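Local structure of divalent ion tolerance protein CutA1 (Ehrlichia chaffeensis, 4IYQ) at residues Ser26-Thr31 / Asp85-Ala90; Thr30-Tyr35 / Tyr39-Ile44; Asn48-Cys53 / Thr91-Ala96. The protein belongs to the CutA family of trimeric divalent ion tolerance proteins and probably binds copper ions. All blocks are in the same frame, centred on the assembly; numbering follows the deposited sequence.

Contact 1. Residues Ser26-Thr31 / Asp85-Ala90; sequences SLLYTT and DLVQHA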
ATOM      1  N   SER A  26      -1.214  12.074   6.227  1.00 16.28           N
ATOM      2  CA  SER A  26      -1.920  11.384   5.151  1.00 13.39           C
ATOM      3  C   SER A  26      -0.940  10.730   4.158  1.00 14.29           C
ATOM      4  O   SER A  26       0.202  11.173   3.994  1.00 13.58           O
ATOM      5  CB  SER A  26      -2.820  12.365   4.411  1.00 14.81           C
ATOM      6  OG  SER A  26      -3.750  13.003   5.280  1.00 12.19           O
ATOM      7  N   LEU A  27      -1.377   9.670   3.497  1.00 17.34           N
ATOM      8  CA  LEU A  27      -0.563   9.060   2.459  1.00  8.45           C
ATOM      9  C   LEU A  27      -1.186   9.348   1.085  1.00 11.82           C
ATOM     10  O   LEU A  27      -2.412   9.272   0.908  1.00 11.24           O
ATOM     11  CB  LEU A  27      -0.450   7.562   2.679  1.00  8.39           C
ATOM     12  CG  LEU A  27       0.055   7.070   4.032  1.00  8.37           C
ATOM     13  CD1 LEU A  27       0.052   5.549   4.030  1.00  9.56           C
ATOM     14  CD2 LEU A  27       1.429   7.616   4.387  1.00  8.15           C
ATOM     15  N   LEU A  28      -0.352   9.683   0.111  1.00 12.56           N
ATOM     16  CA  LEU A  28      -0.824   9.795  -1.257  1.00  8.78           C
ATOM     17  C   LEU A  28      -0.177   8.718  -2.109  1.00 13.12           C
ATOM     18  O   LEU A  28       1.023   8.454  -2.010  1.00 14.66           O
ATOM     19  CB  LEU A  28      -0.535  11.185  -1.837  1.00  8.94           C
ATOM     20  CG  LEU A  28      -1.582  12.257  -1.515  1.00 24.40           C
ATOM     21  CD1 LEU A  28      -1.512  12.675  -0.058  1.00 27.92           C
ATOM     22  CD2 LEU A  28      -1.450  13.468  -2.414  1.00 23.11           C
ATOM     23  N   TYR A  29      -0.987   8.122  -2.970  1.00 10.90           N
ATOM     24  CA  TYR A  29      -0.538   7.077  -3.868  1.00  9.15           C
ATOM     25  C   TYR A  29      -0.776   7.486  -5.317  1.00  9.64           C
ATOM     26  O   TYR A  29      -1.861   7.947  -5.664  1.00 10.04           O
ATOM     27  CB  TYR A  29      -1.277   5.779  -3.534  1.00  9.28           C
ATOM     28  CG  TYR A  29      -0.983   4.593  -4.415  1.00 16.20           C
ATOM     29  CD1 TYR A  29       0.001   3.681  -4.065  1.00 12.83           C
ATOM     30  CD2 TYR A  29      -1.721   4.356  -5.579  1.00 17.59           C
ATOM     31  CE1 TYR A  29       0.262   2.567  -4.843  1.00 12.71           C
ATOM     32  CE2 TYR A  29      -1.464   3.244  -6.378  1.00 20.43           C
ATOM     33  CZ  TYR A  29      -0.465   2.348  -5.996  1.00 19.74           C
ATOM     34  OH  TYR A  29      -0.183   1.232  -6.752  1.00 10.66           O
ATOM     35  N   THR A  30       0.235   7.301  -6.164  1.00 15.35           N
ATOM     36  CA  THR A  30       0.097   7.595  -7.588  1.00 13.64           C
ATOM     37  C   THR A  30       1.026   6.668  -8.378  1.00 16.48           C
ATOM     38  O   THR A  30       1.928   6.030  -7.817  1.00 10.14           O
ATOM     39  CB  THR A  30       0.420   9.100  -7.918  1.00 17.31           C
ATOM     40  OG1 THR A  30      -0.022   9.436  -9.237  1.00 19.05           O
ATOM     41  CG2 THR A  30       1.919   9.392  -7.812  1.00 14.65           C
ATOM     42  N   THR A  31       0.799   6.583  -9.683  1.00 14.71           N
ATOM     43  CA  THR A  31       1.676   5.780 -10.528  1.00 19.73           C
ATOM     44  C   THR A  31       2.224   6.624 -11.693  1.00 12.20           C
ATOM     45  O   THR A  31       1.615   7.598 -12.094  1.00 12.54           O
ATOM     46  CB  THR A  31       0.933   4.531 -11.063  1.00 12.13           C
ATOM     47  OG1 THR A  31      -0.181   4.956 -11.853  1.00 14.45           O
ATOM     48  CG2 THR A  31       0.407   3.692  -9.925  1.00 11.66           C
ATOM     49  N   ASP A  85      -3.645  18.653   6.091  1.00 11.79           N
ATOM     50  CA  ASP A  85      -4.052  19.944   5.564  1.00 12.34           C
ATOM     51  C   ASP A  85      -3.381  20.235   4.224  1.00 15.57           C
ATOM     52  O   ASP A  85      -3.718  21.220   3.549  1.00 12.51           O
ATOM     53  CB  ASP A  85      -3.729  21.052   6.552  1.00 12.90           C
ATOM     54  CG  ASP A  85      -2.287  21.050   6.925  1.00 23.09           C
ATOM     55  OD1 ASP A  85      -1.719  19.940   7.025  1.00 24.89           O
ATOM     56  OD2 ASP A  85      -1.708  22.137   7.075  1.00 27.23           O
ATOM     57  N   LEU A  86      -2.423  19.399   3.835  1.00 14.62           N
ATOM     58  CA  LEU A  86      -1.694  19.652   2.592  1.00 16.22           C
ATOM     59  C   LEU A  86      -2.130  18.717   1.456  1.00 15.51           C
ATOM     60  O   LEU A  86      -1.666  18.850   0.323  1.00 13.67           O
ATOM     61  CB  LEU A  86      -0.179  19.528   2.827  1.00 12.67           C
ATOM     62  CG  LEU A  86       0.470  20.526   3.807  1.00 14.02           C
ATOM     63  CD1 LEU A  86       1.949  20.232   4.021  1.00 10.75           C
ATOM     64  CD2 LEU A  86       0.255  21.965   3.362  1.00 11.78           C
ATOM     65  N   VAL A  87      -3.032  17.790   1.758  1.00 10.85           N
ATOM     66  CA  VAL A  87      -3.441  16.766   0.796  1.00 26.57           C
ATOM     67  C   VAL A  87      -4.029  17.342  -0.491  1.00 24.77           C
ATOM     68  O   VAL A  87      -3.652  16.956  -1.605  1.00 17.86           O
ATOM     69  CB  VAL A  87      -4.478  15.810   1.424  1.00 23.04           C
ATOM     70  CG1 VAL A  87      -5.172  14.957   0.354  1.00 24.30           C
ATOM     71  CG2 VAL A  87      -3.818  14.958   2.460  1.00 10.28           C
ATOM     72  N   GLN A  88      -4.945  18.279  -0.338  1.00 11.78           N
ATOM     73  CA  GLN A  88      -5.550  18.870  -1.506  1.00 13.76           C
ATOM     74  C   GLN A  88      -4.486  19.658  -2.326  1.00 21.58           C
ATOM     75  O   GLN A  88      -4.420  19.535  -3.552  1.00 16.00           O
ATOM     76  CB  GLN A  88      -6.719  19.753  -1.085  1.00 14.09           C
ATOM     77  CG  GLN A  88      -7.764  19.843  -2.157  1.00 25.41           C
ATOM     78  CD  GLN A  88      -8.305  18.462  -2.504  1.00 33.44           C
ATOM     79  OE1 GLN A  88      -8.893  17.779  -1.658  1.00 29.70           O
ATOM     80  NE2 GLN A  88      -8.080  18.033  -3.744  1.00 38.09           N
ATOM     81  N   HIS A  89      -3.630  20.430  -1.651  1.00 12.34           N
ATOM     82  CA  HIS A  89      -2.593  21.195  -2.350  1.00 17.22           C
ATOM     83  C   HIS A  89      -1.634  20.240  -3.075  1.00 21.40           C
ATOM     84  O   HIS A  89      -1.259  20.482  -4.224  1.00 22.65           O
ATOM     85  CB  HIS A  89      -1.810  22.094  -1.378  1.00 17.45           C
ATOM     86  CG  HIS A  89      -2.569  23.300  -0.913  1.00 36.37           C
ATOM     87  ND1 HIS A  89      -3.408  24.022  -1.739  1.00 43.85           N
ATOM     88  CD2 HIS A  89      -2.647  23.891   0.305  1.00 39.99           C
ATOM     89  CE1 HIS A  89      -3.952  25.016  -1.055  1.00 42.01           C
ATOM     90  NE2 HIS A  89      -3.510  24.954   0.189  1.00 41.08           N
ATOM     91  N   ALA A  90      -1.245  19.155  -2.405  1.00 17.00           N
ATOM     92  CA  ALA A  90      -0.350  18.169  -3.014  1.00 16.55           C
ATOM     93  C   ALA A  90      -1.025  17.438  -4.181  1.00 19.05           C
ATOM     94  O   ALA A  90      -0.392  17.201  -5.201  1.00 11.11           O
ATOM     95  CB  ALA A  90       0.154  17.171  -1.977  1.00 10.16           C
TER
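Leu28 and Val87 carry most of this contact, in which a strand meets the first turn of a helix. Leu28 points from strand 25-32 toward residues 85-90 and divides its fork between two partners: CD1 approaches Val87 CG2 at 4.1 Å, while CD2 lies against Ala90 CB, also at 4.1 Å. With CG turned anti to the carbonyl carbon and beside the backbone N (chi1 -85°), the branched end opens toward the helix. Val87 meets the strand chiefly through CG2, and this methyl serves both Leu28 and Ser26. Valine's branching suits the place by setting that methyl beside both residues, whereas Ala90, one turn on, is small enough to let the leucine tip come close.

The chain has the beta-alpha-beta-beta-alpha-beta order of a ferredoxin-like fold, with a four-stranded antiparallel sheet. Strand 25-32 is central in that sheet, between strands 69-83 and 105-108, and helix 87-97 packs across it. Alternation along the strand accordingly sends Ser26 and Leu28 to the helix and Leu27 to the other face, where it meets Ile106 of the third subunit.

Ser26 sets both CB and OG against Val87 CG2, each at 3.4 Å. Its hydroxyl is hydrogen-bonded to Asp109, which gives a buried polar group a partner, and its side chain lies about 4 Å from a bound calcium ion.

Contact 2. Residues Thr30-Tyr35 / Tyr39-Ile44; sequences TTTPTY and YRISNI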
ATOM      1  N   THR A  30       0.235   7.301  -6.164  1.00 15.35           N
ATOM      2  CA  THR A  30       0.097   7.595  -7.588  1.00 13.64           C
ATOM      3  C   THR A  30       1.026   6.668  -8.378  1.00 16.48           C
ATOM      4  O   THR A  30       1.928   6.030  -7.817  1.00 10.14           O
ATOM      5  CB  THR A  30       0.420   9.100  -7.918  1.00 17.31           C
ATOM      6  OG1 THR A  30      -0.022   9.436  -9.237  1.00 19.05           O
ATOM      7  CG2 THR A  30       1.919   9.392  -7.812  1.00 14.65           C
ATOM      8  N   THR A  31       0.799   6.583  -9.683  1.00 14.71           N
ATOM      9  CA  THR A  31       1.676   5.780 -10.528  1.00 19.73           C
ATOM     10  C   THR A  31       2.224   6.624 -11.693  1.00 12.20           C
ATOM     11  O   THR A  31       1.615   7.598 -12.094  1.00 12.54           O
ATOM     12  CB  THR A  31       0.933   4.531 -11.063  1.00 12.13           C
ATOM     13  OG1 THR A  31      -0.181   4.956 -11.853  1.00 14.45           O
ATOM     14  CG2 THR A  31       0.407   3.692  -9.925  1.00 11.66           C
ATOM     15  N   THR A  32       3.373   6.233 -12.232  1.00 21.52           N
ATOM     16  CA  THR A  32       4.032   6.980 -13.303  1.00 20.33           C
ATOM     17  C   THR A  32       4.553   6.018 -14.359  1.00 20.63           C
ATOM     18  O   THR A  32       4.797   4.856 -14.067  1.00 16.83           O
ATOM     19  CB  THR A  32       5.210   7.822 -12.778  1.00 19.97           C
ATOM     20  OG1 THR A  32       6.130   6.968 -12.097  1.00 20.65           O
ATOM     21  CG2 THR A  32       4.728   8.895 -11.817  1.00 18.31           C
ATOM     22  N   PRO A  33       4.685   6.487 -15.605  1.00 23.72           N
ATOM     23  CA  PRO A  33       5.182   5.581 -16.646  1.00 25.56           C
ATOM     24  C   PRO A  33       6.652   5.185 -16.473  1.00 27.87           C
ATOM     25  O   PRO A  33       7.015   4.078 -16.848  1.00 32.55           O
ATOM     26  CB  PRO A  33       4.973   6.383 -17.939  1.00 16.87           C
ATOM     27  CG  PRO A  33       4.829   7.796 -17.517  1.00 25.93           C
ATOM     28  CD  PRO A  33       4.201   7.762 -16.161  1.00 25.27           C
ATOM     29  N   THR A  34       7.485   6.059 -15.922  1.00 15.08           N
ATOM     30  CA  THR A  34       8.893   5.733 -15.744  1.00 15.03           C
ATOM     31  C   THR A  34       9.353   6.033 -14.325  1.00 19.92           C
ATOM     32  O   THR A  34       8.672   6.743 -13.585  1.00 13.29           O
ATOM     33  CB  THR A  34       9.776   6.538 -16.688  1.00 15.89           C
ATOM     34  OG1 THR A  34       9.999   7.846 -16.125  1.00 15.43           O
ATOM     35  CG2 THR A  34       9.127   6.646 -18.075  1.00 17.09           C
ATOM     36  N   TYR A  35      10.523   5.518 -13.956  1.00 13.81           N
ATOM     37  CA  TYR A  35      11.142   5.893 -12.688  1.00 23.75           C
ATOM     38  C   TYR A  35      11.465   7.389 -12.639  1.00 20.90           C
ATOM     39  O   TYR A  35      11.244   8.037 -11.617  1.00 26.38           O
ATOM     40  CB  TYR A  35      12.417   5.073 -12.436  1.00 13.06           C
ATOM     41  CG  TYR A  35      13.168   5.498 -11.194  1.00 18.54           C
ATOM     42  CD1 TYR A  35      12.783   5.034  -9.930  1.00 11.58           C
ATOM     43  CD2 TYR A  35      14.258   6.361 -11.274  1.00 12.65           C
ATOM     44  CE1 TYR A  35      13.461   5.429  -8.783  1.00 11.09           C
ATOM     45  CE2 TYR A  35      14.937   6.765 -10.132  1.00 23.91           C
ATOM     46  CZ  TYR A  35      14.533   6.292  -8.893  1.00 24.98           C
ATOM     47  OH  TYR A  35      15.205   6.679  -7.761  1.00 27.24           O
ATOM     48  N   TYR A  39      10.624  10.167  -9.740  1.00 19.70           N
ATOM     49  CA  TYR A  39      11.634  10.905  -9.005  1.00 19.91           C
ATOM     50  C   TYR A  39      11.333  12.390  -9.136  1.00 16.65           C
ATOM     51  O   TYR A  39      11.372  13.136  -8.156  1.00 19.07           O
ATOM     52  CB  TYR A  39      13.044  10.596  -9.522  1.00 11.50           C
ATOM     53  CG  TYR A  39      14.132  11.067  -8.603  1.00 11.33           C
ATOM     54  CD1 TYR A  39      14.523  10.306  -7.504  1.00 13.14           C
ATOM     55  CD2 TYR A  39      14.757  12.291  -8.807  1.00 11.77           C
ATOM     56  CE1 TYR A  39      15.533  10.744  -6.638  1.00 10.78           C
ATOM     57  CE2 TYR A  39      15.759  12.742  -7.951  1.00 11.71           C
ATOM     58  CZ  TYR A  39      16.139  11.964  -6.873  1.00 30.12           C
ATOM     59  OH  TYR A  39      17.128  12.415  -6.032  1.00 31.35           O
ATOM     60  N   ARG A  40      10.987  12.802 -10.349  1.00 11.92           N
ATOM     61  CA  ARG A  40      10.726  14.200 -10.631  1.00 16.00           C
ATOM     62  C   ARG A  40       9.566  14.729  -9.780  1.00 17.99           C
ATOM     63  O   ARG A  40       9.654  15.797  -9.182  1.00 11.79           O
ATOM     64  CB  ARG A  40      10.442  14.387 -12.122  1.00 13.27           C
ATOM     65  CG  ARG A  40       9.898  15.759 -12.490  1.00 13.80           C
ATOM     66  CD  ARG A  40       9.722  15.910 -14.002  1.00 14.90           C
ATOM     67  NE  ARG A  40       9.161  17.217 -14.326  1.00 15.49           N
ATOM     68  CZ  ARG A  40       7.864  17.494 -14.393  1.00 32.44           C
ATOM     69  NH1 ARG A  40       6.949  16.546 -14.181  1.00 15.05           N
ATOM     70  NH2 ARG A  40       7.488  18.732 -14.686  1.00 16.19           N
ATOM     71  N   ILE A  41       8.479  13.980  -9.729  1.00 11.53           N
ATOM     72  CA  ILE A  41       7.335  14.377  -8.930  1.00 13.52           C
ATOM     73  C   ILE A  41       7.713  14.458  -7.447  1.00 14.05           C
ATOM     74  O   ILE A  41       7.380  15.420  -6.738  1.00 10.40           O
ATOM     75  CB  ILE A  41       6.177  13.397  -9.142  1.00 11.03           C
ATOM     76  CG1 ILE A  41       5.576  13.627 -10.524  1.00 18.27           C
ATOM     77  CG2 ILE A  41       5.130  13.585  -8.087  1.00 23.77           C
ATOM     78  CD1 ILE A  41       4.584  12.582 -10.935  1.00 19.14           C
ATOM     79  N   SER A  42       8.436  13.439  -7.003  1.00 10.10           N
ATOM     80  CA  SER A  42       8.907  13.357  -5.638  1.00  9.58           C
ATOM     81  C   SER A  42       9.714  14.604  -5.318  1.00 13.17           C
ATOM     82  O   SER A  42       9.460  15.308  -4.336  1.00  9.66           O
ATOM     83  CB  SER A  42       9.753  12.102  -5.462  1.00  9.37           C
ATOM     84  OG  SER A  42       8.960  10.940  -5.648  1.00 12.17           O
ATOM     85  N   ASN A  43      10.676  14.874  -6.191  1.00 10.31           N
ATOM     86  CA  ASN A  43      11.501  16.063  -6.122  1.00 10.73           C
ATOM     87  C   ASN A  43      10.754  17.388  -6.034  1.00 14.88           C
ATOM     88  O   ASN A  43      10.975  18.153  -5.102  1.00 14.78           O
ATOM     89  CB  ASN A  43      12.416  16.088  -7.336  1.00 21.75           C
ATOM     90  CG  ASN A  43      13.836  16.301  -6.961  1.00 28.80           C
ATOM     91  OD1 ASN A  43      14.524  15.361  -6.580  1.00 38.33           O
ATOM     92  ND2 ASN A  43      14.293  17.541  -7.042  1.00 30.31           N
ATOM     93  N   ILE A  44       9.876  17.646  -7.007  1.00 16.82           N
ATOM     94  CA  ILE A  44       9.104  18.880  -7.067  1.00 11.75           C
ATOM     95  C   ILE A  44       8.250  19.076  -5.807  1.00 15.50           C
ATOM     96  O   ILE A  44       8.209  20.173  -5.246  1.00 12.40           O
ATOM     97  CB  ILE A  44       8.210  18.932  -8.347  1.00 17.52           C
ATOM     98  CG1 ILE A  44       9.084  19.159  -9.594  1.00 16.77           C
ATOM     99  CG2 ILE A  44       7.177  20.056  -8.253  1.00 12.65           C
ATOM    100  CD1 ILE A  44       8.405  18.825 -10.936  1.00 13.67           C
TER
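Tyr35 and Tyr39 stand one helical turn apart, their side chains side by side and pointing the same way. Tyr35 OH approaches Tyr39 CD1 at 3.7 Å, obliquely to the ring, and Tyr35 CZ is 4.2 Å from the same carbon. Both CG atoms are anti to the backbone N (chi1 175° and -166°), the shared setting that sends the two rings off the helix in one direction. Beneath them, Tyr39 N donates to Tyr35 O over 2.9 Å, the ordinary i to i+4 bond of the first turn. Thr32 and Ile41 meet tip to tip through Thr32 CG2 and Ile41 CD1 at 3.8 Å; the long isoleucine branch spans the distance to the strand, and the threonine supplies a methyl to receive it.

The turn between strand and helix fixes where Thr32 stands and where the helix begins. Thr32 OG1 donates to Thr34 O at 3.0 Å, tilted 32° from the carbonyl plane, and Thr34 is the N-cap, its side chain capping a helix N-H and also hydrogen-bonded to Asp37. Farther out, Tyr39 OH is hydrogen-bonded to Asn72 and Tyr35 OH, weakly, to Thr61, both of the third subunit, so the rings join the trimer interface.

Helix 35-47 leaves the end of strand 25-32 and turns back over the sheet, with Ser42 against strands 53-66 and 69-83 and Ile41 against Ile97 of helix 87-97.

Contact 3. Residues Asn48-Cys53 / Thr91-Ala96; sequences NKLIAC and TNKIQA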
ATOM      1  N   ASN A  48       8.834  21.913  -2.685  1.00 11.63           N
ATOM      2  CA  ASN A  48       7.729  22.792  -2.305  1.00 11.92           C
ATOM      3  C   ASN A  48       7.236  22.536  -0.886  1.00 14.50           C
ATOM      4  O   ASN A  48       6.209  23.082  -0.480  1.00 11.76           O
ATOM      5  CB  ASN A  48       6.541  22.660  -3.270  1.00 13.95           C
ATOM      6  CG  ASN A  48       6.776  23.361  -4.601  1.00 15.38           C
ATOM      7  OD1 ASN A  48       6.566  24.566  -4.717  1.00 19.35           O
ATOM      8  ND2 ASN A  48       7.155  22.602  -5.622  1.00 16.49           N
ATOM      9  N   LYS A  49       7.943  21.675  -0.153  1.00 13.11           N
ATOM     10  CA  LYS A  49       7.570  21.347   1.216  1.00 18.25           C
ATOM     11  C   LYS A  49       6.129  20.850   1.294  1.00 18.16           C
ATOM     12  O   LYS A  49       5.442  21.098   2.286  1.00 20.03           O
ATOM     13  CB  LYS A  49       7.767  22.556   2.139  1.00 11.39           C
ATOM     14  CG  LYS A  49       9.211  22.911   2.356  1.00 14.31           C
ATOM     15  CD  LYS A  49       9.357  24.136   3.228  1.00 22.06           C
ATOM     16  CE  LYS A  49       8.940  23.887   4.656  1.00 34.01           C
ATOM     17  NZ  LYS A  49      10.091  24.018   5.602  1.00 42.24           N
ATOM     18  N   LEU A  50       5.667  20.195   0.228  1.00 13.96           N
ATOM     19  CA  LEU A  50       4.306  19.649   0.177  1.00 12.72           C
ATOM     20  C   LEU A  50       4.239  18.209   0.679  1.00 15.54           C
ATOM     21  O   LEU A  50       3.169  17.732   1.060  1.00 12.20           O
ATOM     22  CB  LEU A  50       3.744  19.723  -1.245  1.00 12.58           C
ATOM     23  CG  LEU A  50       3.194  21.051  -1.757  1.00 17.85           C
ATOM     24  CD1 LEU A  50       2.917  20.954  -3.247  1.00 11.43           C
ATOM     25  CD2 LEU A  50       1.916  21.339  -1.014  1.00 11.32           C
ATOM     26  N   ILE A  51       5.379  17.519   0.639  1.00 16.94           N
ATOM     27  CA  ILE A  51       5.528  16.200   1.252  1.00 17.38           C
ATOM     28  C   ILE A  51       6.828  16.145   2.070  1.00 17.19           C
ATOM     29  O   ILE A  51       7.704  17.003   1.914  1.00 19.42           O
ATOM     30  CB  ILE A  51       5.544  15.069   0.207  1.00 15.46           C
ATOM     31  CG1 ILE A  51       6.790  15.202  -0.687  1.00 15.98           C
ATOM     32  CG2 ILE A  51       4.248  15.081  -0.591  1.00  8.78           C
ATOM     33  CD1 ILE A  51       7.119  13.976  -1.494  1.00  8.56           C
ATOM     34  N   ALA A  52       6.944  15.121   2.912  1.00  9.76           N
ATOM     35  CA  ALA A  52       8.120  14.875   3.742  1.00  8.61           C
ATOM     36  C   ALA A  52       9.012  13.791   3.134  1.00 10.03           C
ATOM     37  O   ALA A  52      10.224  13.756   3.352  1.00 11.18           O
ATOM     38  CB  ALA A  52       7.685  14.466   5.169  1.00  8.66           C
ATOM     39  N   CYS A  53       8.390  12.868   2.414  1.00  8.12           N
ATOM     40  CA  CYS A  53       9.137  11.831   1.741  1.00 12.96           C
ATOM     41  C   CYS A  53       8.299  11.073   0.720  1.00 13.62           C
ATOM     42  O   CYS A  53       7.073  11.114   0.736  1.00  7.83           O
ATOM     43  CB  CYS A  53       9.729  10.858   2.775  1.00 10.22           C
ATOM     44  SG  CYS A  53       8.507  10.087   3.841  1.00 29.61           S
ATOM     45  N   THR A  91      -2.296  17.077  -4.038  1.00 11.20           N
ATOM     46  CA  THR A  91      -3.008  16.444  -5.147  1.00 12.47           C
ATOM     47  C   THR A  91      -3.110  17.381  -6.376  1.00 15.30           C
ATOM     48  O   THR A  91      -2.816  16.979  -7.511  1.00 14.98           O
ATOM     49  CB  THR A  91      -4.421  16.018  -4.729  1.00 11.75           C
ATOM     50  OG1 THR A  91      -4.334  15.142  -3.612  1.00 14.69           O
ATOM     51  CG2 THR A  91      -5.137  15.315  -5.868  1.00 12.20           C
ATOM     52  N   ASN A  92      -3.488  18.632  -6.141  1.00 12.78           N
ATOM     53  CA  ASN A  92      -3.593  19.604  -7.220  1.00 14.59           C
ATOM     54  C   ASN A  92      -2.264  19.762  -7.914  1.00 19.36           C
ATOM     55  O   ASN A  92      -2.214  19.914  -9.144  1.00 20.75           O
ATOM     56  CB  ASN A  92      -4.064  20.964  -6.714  1.00 14.14           C
ATOM     57  CG  ASN A  92      -5.479  20.934  -6.233  1.00 24.56           C
ATOM     58  OD1 ASN A  92      -6.238  20.016  -6.556  1.00 27.51           O
ATOM     59  ND2 ASN A  92      -5.862  21.945  -5.463  1.00 26.09           N
ATOM     60  N   LYS A  93      -1.192  19.750  -7.124  1.00 12.95           N
ATOM     61  CA  LYS A  93       0.138  19.932  -7.686  1.00 12.97           C
ATOM     62  C   LYS A  93       0.532  18.727  -8.545  1.00 25.22           C
ATOM     63  O   LYS A  93       1.021  18.889  -9.668  1.00 21.96           O
ATOM     64  CB  LYS A  93       1.153  20.144  -6.575  1.00 12.40           C
ATOM     65  CG  LYS A  93       2.543  20.442  -7.059  1.00 12.51           C
ATOM     66  CD  LYS A  93       2.578  21.737  -7.782  1.00 13.41           C
ATOM     67  CE  LYS A  93       3.999  22.173  -7.974  1.00 21.17           C
ATOM     68  NZ  LYS A  93       4.076  23.470  -8.678  1.00 18.35           N
ATOM     69  N   ILE A  94       0.267  17.525  -8.029  1.00 12.20           N
ATOM     70  CA  ILE A  94       0.577  16.289  -8.744  1.00 15.96           C
ATOM     71  C   ILE A  94      -0.182  16.246 -10.071  1.00 16.79           C
ATOM     72  O   ILE A  94       0.402  15.892 -11.095  1.00 13.32           O
ATOM     73  CB  ILE A  94       0.253  15.027  -7.896  1.00 11.41           C
ATOM     74  CG1 ILE A  94       1.195  14.927  -6.683  1.00 10.69           C
ATOM     75  CG2 ILE A  94       0.402  13.771  -8.727  1.00 20.53           C
ATOM     76  CD1 ILE A  94       0.698  13.979  -5.605  1.00 10.15           C
ATOM     77  N   GLN A  95      -1.453  16.660 -10.063  1.00 13.35           N
ATOM     78  CA  GLN A  95      -2.262  16.680 -11.288  1.00 19.78           C
ATOM     79  C   GLN A  95      -1.650  17.616 -12.338  1.00 19.71           C
ATOM     80  O   GLN A  95      -1.562  17.271 -13.510  1.00 20.98           O
ATOM     81  CB  GLN A  95      -3.711  17.104 -10.987  1.00 14.68           C
ATOM     82  N   ALA A  96      -1.184  18.779 -11.901  1.00 15.12           N
ATOM     83  CA  ALA A  96      -0.614  19.764 -12.811  1.00 15.98           C
ATOM     84  C   ALA A  96       0.677  19.282 -13.466  1.00 24.77           C
ATOM     85  O   ALA A  96       0.949  19.633 -14.602  1.00 27.52           O
ATOM     86  CB  ALA A  96      -0.374  21.071 -12.086  1.00 16.00           C
TER
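Leu50 packs across the base of the Lys93 side chain at about a right angle, and this is the fuller part of the contact: Leu50 CD1 meets two stem carbons, lying 3.9 Å from both Lys93 CB and Lys93 CG. A leucine suits the place because its branched tip reaches over to the helix from a loop whose own backbone stays well clear, and the first carbons of lysine give it an apolar surface. Leu45 of helix 35-47 also touches Lys93.

Toward solvent the meeting thins to a single approach. Asn48 ND2 comes within 4.0 Å of Lys93 CE without bonding to it; that amide nitrogen is hydrogen-bonded instead to Ile44 O, one turn back. The bend of Lys93 at chi2 (65°) turns the outer chain toward the asparagine, although a crystal neighbour also touches this lysine. Helix 35-47 ends here in a Schellman motif, Lys49 taking the left-handed C-prime position (phi 55°), and the chain is thereby redirected so that Leu50 faces helix 87-97.

With no hydrogen bond or salt bridge between the two segments, the contact depends on van der Waals contact along an aliphatic lysine stem, which lets a partly exposed position contribute hydrophobic packing while its amine, probably charged, remains at the far end.

Contacts 1 and 2 share Thr30 and Thr31 and use successive, overlapping parts of the chain along strand 25-32, their centres 13 Å apart. Contact 3 lies nearer to contact 1, 7 Å between centres, because both use helix 87-97: Leu28 CD2 of contact 1 is 3.9 Å from Ile94 CD1, and His89 CB is 3.8 Å from Leu50 CD2. Between contacts 2 and 3, whose centres are 11 Å apart, Ile44 CG2 meets Lys93 CE at 3.8 Å, so helices 35-47 and 87-97 also pack on each other. Bound calcium ions lie about 4 Å from the Ser26 side chain, about 10 Å from that of Tyr39 and about 9 Å from that of Asn48. All three contacts reach the third subunit.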